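Local coordinates for ORF59 (Human herpesvirus 8, PDB 3HSL), which serves as the accessory subunit of the viral DNA polymerase in lytic replication, raising its processivity, probably by sliding along the template with it, at residues A[34-38]-A[89-93]; A[39-43]-A[152-157]. All coordinates share one frame; numbering follows the deposited sequence.

Contacts 1 and 2 lie side by side, their centres about 12 Å apart, in the part of the chain that opens with helix 18-35 and strand 39-43. Residues 34-38 take in the last part of the helix and the turn after it, and run straight into strand 39-43, so the first segments of the two contacts are continuous. The second segments come later: 89-93 directly follows strand 83-89, the antiparallel neighbour of strand 39-43. The loop segment 152-157 comes after strand 143-149 of another antiparallel sheet. Contact 1 joins the end of strand 83-89 to the helix turn, while contact 2 packs a later loop on strand 39-43, so two separate loops meet consecutive elements of the chain.

Contact 1: residues A[34-38]-A[89-93]; sequences ATKTG and RNTSV
Thr91 and Asn90 each give a hydrogen bond to a backbone carbonyl of the turn after helix 18-35. Thr91 OG1 donates to Lys36 O at 2.8 Å, lying 31° from the plane of that carbonyl. The rotation of Thr91 puts the hydroxyl beside its own backbone N (chi1 -53°), with CG2 on the carbonyl side, and CB points at the turn. The same hydroxyl is also bonded to Thr98 OG1, so two oxygens fix its position. The second bond is purely backbone: Asn90 N to Gly38 O, 3.1 Å long, with an N-H...O angle of 152°.

A weaker polar contact supports it, for Arg89 CA comes within 3.4 Å of Gly38 O and directs its hydrogen there. Gly38 O therefore meets two successive residues of the loop. The acceptors are presented by a type I turn from Thr35 to Gly38, closed by Gly38 N on Thr35 O at 2.7 Å. The side chain of Asn90 reaches in towards the carbonyls of Thr35 and Lys36.

Looser van der Waals contacts set carbon against oxygen. The extended Lys36 chain starts away from the loop, and its CG passes Thr91 OG1 at 3.9 Å. Arg89 brings its CB near Gly38 O, whereas its guanidinium leads off to a salt bridge with Asp151.

The contact lies at the end of the antiparallel pair formed by strands 39-43 and 83-89. Thr35 rests on Val53 and Ser55 of strand 49-56, while the carbonyl of Asn90 accepts from His99 at the start of helix 99-103. Beyond them, Ser92 and Val93 pack on Thr142 and Asn107 of the second subunit.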
ATOM      1  N   ALA A  34       4.804   9.956  -6.428  1.00 22.20           N
ATOM      2  CA  ALA A  34       5.335  10.244  -7.757  1.00 21.78           C
ATOM      3  C   ALA A  34       6.312   9.173  -8.234  1.00 21.81           C
ATOM      4  O   ALA A  34       6.396   8.905  -9.423  1.00 22.75           O
ATOM      5  CB  ALA A  34       6.016  11.589  -7.774  1.00 21.88           C
ATOM      6  N   THR A  35       7.049   8.558  -7.320  1.00 21.34           N
ATOM      7  CA  THR A  35       8.020   7.551  -7.706  1.00 21.61           C
ATOM      8  C   THR A  35       7.548   6.093  -7.582  1.00 22.45           C
ATOM      9  O   THR A  35       8.274   5.165  -7.979  1.00 22.30           O
ATOM     10  CB  THR A  35       9.323   7.707  -6.907  1.00 21.22           C
ATOM     11  OG1 THR A  35       9.011   7.655  -5.518  1.00 20.40           O
ATOM     12  CG2 THR A  35      10.020   9.037  -7.220  1.00 20.63           C
ATOM     13  N   LYS A  36       6.351   5.872  -7.045  1.00 22.65           N
ATOM     14  CA  LYS A  36       5.882   4.504  -6.887  1.00 23.41           C
ATOM     15  C   LYS A  36       6.023   3.714  -8.205  1.00 23.57           C
ATOM     16  O   LYS A  36       6.508   2.587  -8.212  1.00 23.47           O
ATOM     17  CB  LYS A  36       4.448   4.482  -6.359  1.00 23.86           C
ATOM     18  CG  LYS A  36       3.983   3.108  -5.931  1.00 25.64           C
ATOM     19  CD  LYS A  36       2.566   3.150  -5.421  1.00 28.13           C
ATOM     20  CE  LYS A  36       2.073   1.760  -5.008  1.00 28.97           C
ATOM     21  NZ  LYS A  36       0.651   1.861  -4.546  1.00 30.07           N
ATOM     22  N   THR A  37       5.588   4.334  -9.299  1.00 23.93           N
ATOM     23  CA  THR A  37       5.624   3.808 -10.663  1.00 23.85           C
ATOM     24  C   THR A  37       6.928   4.110 -11.381  1.00 23.19           C
ATOM     25  O   THR A  37       7.028   3.953 -12.605  1.00 22.77           O
ATOM     26  CB  THR A  37       4.560   4.538 -11.468  1.00 24.48           C
ATOM     27  OG1 THR A  37       3.281   4.091 -11.027  1.00 25.86           O
ATOM     28  CG2 THR A  37       4.693   4.243 -12.974  1.00 26.68           C
ATOM     29  N   GLY A  38       7.927   4.545 -10.626  1.00 22.40           N
ATOM     30  CA  GLY A  38       9.185   4.907 -11.217  1.00 21.78           C
ATOM     31  C   GLY A  38      10.136   3.800 -11.553  1.00 21.95           C
ATOM     32  O   GLY A  38       9.780   2.608 -11.564  1.00 22.16           O
ATOM     33  N   ARG A  89      12.203  -1.218 -12.759  1.00 20.89           N
ATOM     34  CA  ARG A  89      11.067  -0.500 -12.181  1.00 20.92           C
ATOM     35  C   ARG A  89      11.027  -0.737 -10.684  1.00 20.72           C
ATOM     36  O   ARG A  89      11.285  -1.875 -10.279  1.00 21.12           O
ATOM     37  CB  ARG A  89       9.779  -0.910 -12.913  1.00 21.11           C
ATOM     38  CG  ARG A  89       9.575  -2.395 -13.002  1.00 23.41           C
ATOM     39  CD  ARG A  89       8.358  -2.839 -13.820  1.00 25.73           C
ATOM     40  NE  ARG A  89       8.443  -2.509 -15.244  1.00 28.84           N
ATOM     41  CZ  ARG A  89       7.638  -3.012 -16.199  1.00 30.51           C
ATOM     42  NH1 ARG A  89       6.677  -3.885 -15.898  1.00 31.12           N
ATOM     43  NH2 ARG A  89       7.792  -2.651 -17.473  1.00 29.57           N
ATOM     44  N   ASN A  90      10.729   0.272  -9.837  1.00 19.95           N
ATOM     45  CA  ASN A  90      10.695  -0.106  -8.405  1.00 19.59           C
ATOM     46  C   ASN A  90       9.503  -0.919  -7.980  1.00 18.99           C
ATOM     47  O   ASN A  90       9.559  -1.596  -6.970  1.00 20.00           O
ATOM     48  CB  ASN A  90      11.151   0.918  -7.319  1.00 20.10           C
ATOM     49  CG  ASN A  90      10.314   2.134  -7.264  1.00 18.36           C
ATOM     50  OD1 ASN A  90       9.681   2.467  -8.241  1.00 20.48           O
ATOM     51  ND2 ASN A  90      10.303   2.814  -6.123  1.00 13.82           N
ATOM     52  N   THR A  91       8.430  -0.854  -8.751  1.00 18.11           N
ATOM     53  CA  THR A  91       7.271  -1.687  -8.468  1.00 17.79           C
ATOM     54  C   THR A  91       7.066  -2.630  -9.667  1.00 17.91           C
ATOM     55  O   THR A  91       6.464  -2.254 -10.673  1.00 17.77           O
ATOM     56  CB  THR A  91       5.967  -0.901  -8.167  1.00 17.54           C
ATOM     57  OG1 THR A  91       6.197   0.068  -7.129  1.00 17.65           O
ATOM     58  CG2 THR A  91       4.871  -1.879  -7.743  1.00 15.61           C
ATOM     59  N   SER A  92       7.574  -3.854  -9.544  1.00 18.39           N
ATOM     60  CA  SER A  92       7.470  -4.891 -10.574  1.00 18.52           C
ATOM     61  C   SER A  92       6.001  -5.073 -10.868  1.00 19.32           C
ATOM     62  O   SER A  92       5.194  -4.876  -9.971  1.00 19.43           O
ATOM     63  CB  SER A  92       8.014  -6.187 -10.003  1.00 18.21           C
ATOM     64  OG  SER A  92       9.297  -5.988  -9.432  1.00 17.35           O
ATOM     65  N   VAL A  93       5.619  -5.442 -12.088  1.00 20.36           N
ATOM     66  CA  VAL A  93       4.175  -5.593 -12.336  1.00 21.53           C
ATOM     67  C   VAL A  93       3.618  -6.767 -11.550  1.00 22.05           C
ATOM     68  O   VAL A  93       4.295  -7.783 -11.370  1.00 22.01           O
ATOM     69  CB  VAL A  93       3.711  -5.560 -13.867  1.00 22.02           C
ATOM     70  CG1 VAL A  93       2.199  -5.871 -14.026  1.00 19.72           C
ATOM     71  CG2 VAL A  93       4.024  -4.190 -14.508  1.00 21.41           C
TER

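Contact 2: residues A[39-43]-A[152-157]; sequences VVQVH and QKGILP
Pro157 CB sits over one face of the His43 imidazole at one end of the contact, 3.6 Å from the ring centroid and 17° off the ring normal, which defines a CH-pi contact. CB is displaced towards the ND1 and CG side of the ring, with ND1 the closest ring atom at 3.5 Å, and Pro157 CG continues to His43 CB. The two side chains run past one another in opposite directions. The far side of the imidazole is fixed by a hydrogen bond between His43 NE2 and Ser52 OG on the adjoining strand 49-56.

Gln41 stands in the middle of the strand and reaches across, its chain extended beyond CG (chi2 175°), to bring the amide between Ile155 and Pro157. The oxygen end, OE1, lies 3.7 Å from Pro157 CA. At the nitrogen end, NE2 is 2.8 Å from Ile155 O, but the angle is too poor for a hydrogen bond; NE2 also touches Ile155 CG2 at 3.7 Å.

At the other end Val39 and Gln152 cross at a slant, both valine methyls lying against the aliphatic part of the glutamine. The nearer is CG2, 3.8 Å from Gln152 CG, while CG1 meets CB. The same CG2 approaches Ile155 CG1 at 4.3 Å. Ile155 is placed by a type I turn from Gln152, closed by Ile155 N on Gln152 O.

Alternation along the strand accounts for this row, since Val39, Gln41 and His43 all point at the loop. No hydrogen bond crosses between the segments, so between them the contact rests on apolar and CH-pi packing, while the loop is also tied to strand 83-89 by a hydrogen bond between Gln152 O and Ser87 OG. The Gln41 amide accordingly contributes mainly by packing, with Ile155 O close to its nitrogen but badly angled and the carbon of Pro157 CA beside its oxygen.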
ATOM      1  N   VAL A  39      11.369   4.225 -11.827  1.00 21.72           N
ATOM      2  CA  VAL A  39      12.461   3.347 -12.188  1.00 21.31           C
ATOM      3  C   VAL A  39      13.585   3.548 -11.201  1.00 20.80           C
ATOM      4  O   VAL A  39      13.913   4.680 -10.879  1.00 21.16           O
ATOM      5  CB  VAL A  39      12.972   3.711 -13.593  1.00 21.58           C
ATOM      6  CG1 VAL A  39      14.221   2.938 -13.943  1.00 21.56           C
ATOM      7  CG2 VAL A  39      11.882   3.460 -14.637  1.00 22.26           C
ATOM      8  N   VAL A  40      14.170   2.454 -10.717  1.00 19.98           N
ATOM      9  CA  VAL A  40      15.294   2.536  -9.797  1.00 19.13           C
ATOM     10  C   VAL A  40      16.547   2.239 -10.611  1.00 19.07           C
ATOM     11  O   VAL A  40      16.530   1.354 -11.491  1.00 18.84           O
ATOM     12  CB  VAL A  40      15.211   1.511  -8.641  1.00 19.27           C
ATOM     13  CG1 VAL A  40      16.418   1.677  -7.699  1.00 19.10           C
ATOM     14  CG2 VAL A  40      13.936   1.679  -7.850  1.00 18.26           C
ATOM     15  N   GLN A  41      17.629   2.969 -10.323  1.00 18.44           N
ATOM     16  CA  GLN A  41      18.879   2.780 -11.031  1.00 18.01           C
ATOM     17  C   GLN A  41      20.092   2.721 -10.130  1.00 17.55           C
ATOM     18  O   GLN A  41      20.151   3.401  -9.082  1.00 17.18           O
ATOM     19  CB  GLN A  41      19.123   3.948 -11.987  1.00 18.69           C
ATOM     20  CG  GLN A  41      18.086   4.132 -13.062  1.00 21.17           C
ATOM     21  CD  GLN A  41      18.325   5.366 -13.902  1.00 21.46           C
ATOM     22  OE1 GLN A  41      18.769   6.407 -13.404  1.00 21.63           O
ATOM     23  NE2 GLN A  41      18.022   5.255 -15.193  1.00 21.43           N
ATOM     24  N   VAL A  42      21.052   1.898 -10.569  1.00 16.38           N
ATOM     25  CA  VAL A  42      22.339   1.728  -9.920  1.00 15.42           C
ATOM     26  C   VAL A  42      23.332   2.002 -11.035  1.00 15.15           C
ATOM     27  O   VAL A  42      23.443   1.220 -11.978  1.00 15.77           O
ATOM     28  CB  VAL A  42      22.516   0.349  -9.296  1.00 15.35           C
ATOM     29  CG1 VAL A  42      23.962   0.160  -8.839  1.00 14.63           C
ATOM     30  CG2 VAL A  42      21.546   0.181  -8.119  1.00 15.04           C
ATOM     31  N   HIS A  43      24.058   3.112 -10.928  1.00 14.36           N
ATOM     32  CA  HIS A  43      24.960   3.524 -11.995  1.00 13.67           C
ATOM     33  C   HIS A  43      26.148   4.346 -11.528  1.00 14.19           C
ATOM     34  O   HIS A  43      26.155   4.872 -10.413  1.00 14.35           O
ATOM     35  CB  HIS A  43      24.134   4.433 -12.879  1.00 12.62           C
ATOM     36  CG  HIS A  43      23.552   5.568 -12.108  1.00 11.70           C
ATOM     37  ND1 HIS A  43      24.138   6.811 -12.065  1.00 11.50           N
ATOM     38  CD2 HIS A  43      22.438   5.647 -11.337  1.00 11.58           C
ATOM     39  CE1 HIS A  43      23.410   7.613 -11.307  1.00 11.44           C
ATOM     40  NE2 HIS A  43      22.373   6.932 -10.851  1.00 11.39           N
ATOM     41  N   GLN A 152      14.531  -1.615 -17.885  1.00 22.12           N
ATOM     42  CA  GLN A 152      14.394  -0.200 -18.232  1.00 22.22           C
ATOM     43  C   GLN A 152      15.710   0.376 -18.746  1.00 22.35           C
ATOM     44  O   GLN A 152      16.083   1.488 -18.376  1.00 21.90           O
ATOM     45  CB  GLN A 152      13.900   0.618 -17.023  1.00 22.39           C
ATOM     46  CG  GLN A 152      12.588   0.127 -16.399  1.00 22.14           C
ATOM     47  CD  GLN A 152      11.430   0.109 -17.378  1.00 22.37           C
ATOM     48  OE1 GLN A 152      10.859  -0.947 -17.632  1.00 23.90           O
ATOM     49  NE2 GLN A 152      11.086   1.263 -17.939  1.00 21.43           N
ATOM     50  N   LYS A 153      16.410  -0.376 -19.597  1.00 23.02           N
ATOM     51  CA  LYS A 153      17.698   0.071 -20.144  1.00 23.82           C
ATOM     52  C   LYS A 153      17.617   1.366 -20.937  1.00 25.26           C
ATOM     53  O   LYS A 153      18.626   2.034 -21.100  1.00 25.91           O
ATOM     54  CB  LYS A 153      18.385  -1.009 -20.990  1.00 23.24           C
ATOM     55  CG  LYS A 153      17.609  -1.461 -22.214  1.00 21.95           C
ATOM     56  CD  LYS A 153      18.407  -2.439 -23.061  1.00 19.78           C
ATOM     57  CE  LYS A 153      17.546  -2.958 -24.173  1.00 19.57           C
ATOM     58  NZ  LYS A 153      18.262  -3.852 -25.110  1.00 20.45           N
ATOM     59  N   GLY A 154      16.423   1.710 -21.423  1.00 26.39           N
ATOM     60  CA  GLY A 154      16.202   2.923 -22.206  1.00 27.60           C
ATOM     61  C   GLY A 154      16.318   4.223 -21.421  1.00 28.80           C
ATOM     62  O   GLY A 154      16.679   5.259 -21.985  1.00 28.63           O
ATOM     63  N   ILE A 155      16.012   4.164 -20.125  1.00 30.19           N
ATOM     64  CA  ILE A 155      16.062   5.327 -19.233  1.00 31.71           C
ATOM     65  C   ILE A 155      17.487   5.475 -18.739  1.00 32.69           C
ATOM     66  O   ILE A 155      17.963   4.656 -17.948  1.00 32.82           O
ATOM     67  CB  ILE A 155      15.190   5.124 -17.972  1.00 32.14           C
ATOM     68  CG1 ILE A 155      13.822   4.498 -18.298  1.00 33.81           C
ATOM     69  CG2 ILE A 155      15.100   6.411 -17.157  1.00 31.05           C
ATOM     70  CD1 ILE A 155      12.948   5.329 -19.161  1.00 34.95           C
ATOM     71  N   LEU A 156      18.174   6.514 -19.192  1.00 33.84           N
ATOM     72  CA  LEU A 156      19.549   6.699 -18.781  1.00 35.12           C
ATOM     73  C   LEU A 156      19.698   7.486 -17.500  1.00 36.91           C
ATOM     74  O   LEU A 156      18.794   8.204 -17.090  1.00 36.57           O
ATOM     75  CB  LEU A 156      20.389   7.347 -19.902  1.00 34.83           C
ATOM     76  CG  LEU A 156      20.604   6.605 -21.229  1.00 33.73           C
ATOM     77  CD1 LEU A 156      21.480   7.422 -22.135  1.00 33.61           C
ATOM     78  CD2 LEU A 156      21.236   5.241 -21.026  1.00 33.12           C
ATOM     79  N   PRO A 157      20.851   7.339 -16.847  1.00 39.22           N
ATOM     80  CA  PRO A 157      21.103   8.134 -15.674  1.00 41.46           C
ATOM     81  C   PRO A 157      21.652   9.405 -16.298  1.00 44.02           C
ATOM     82  O   PRO A 157      22.837   9.484 -16.655  1.00 44.48           O
ATOM     83  CB  PRO A 157      22.196   7.345 -14.946  1.00 41.17           C
ATOM     84  CG  PRO A 157      22.397   6.069 -15.756  1.00 40.17           C
ATOM     85  CD  PRO A 157      21.952   6.405 -17.114  1.00 39.25           C
TER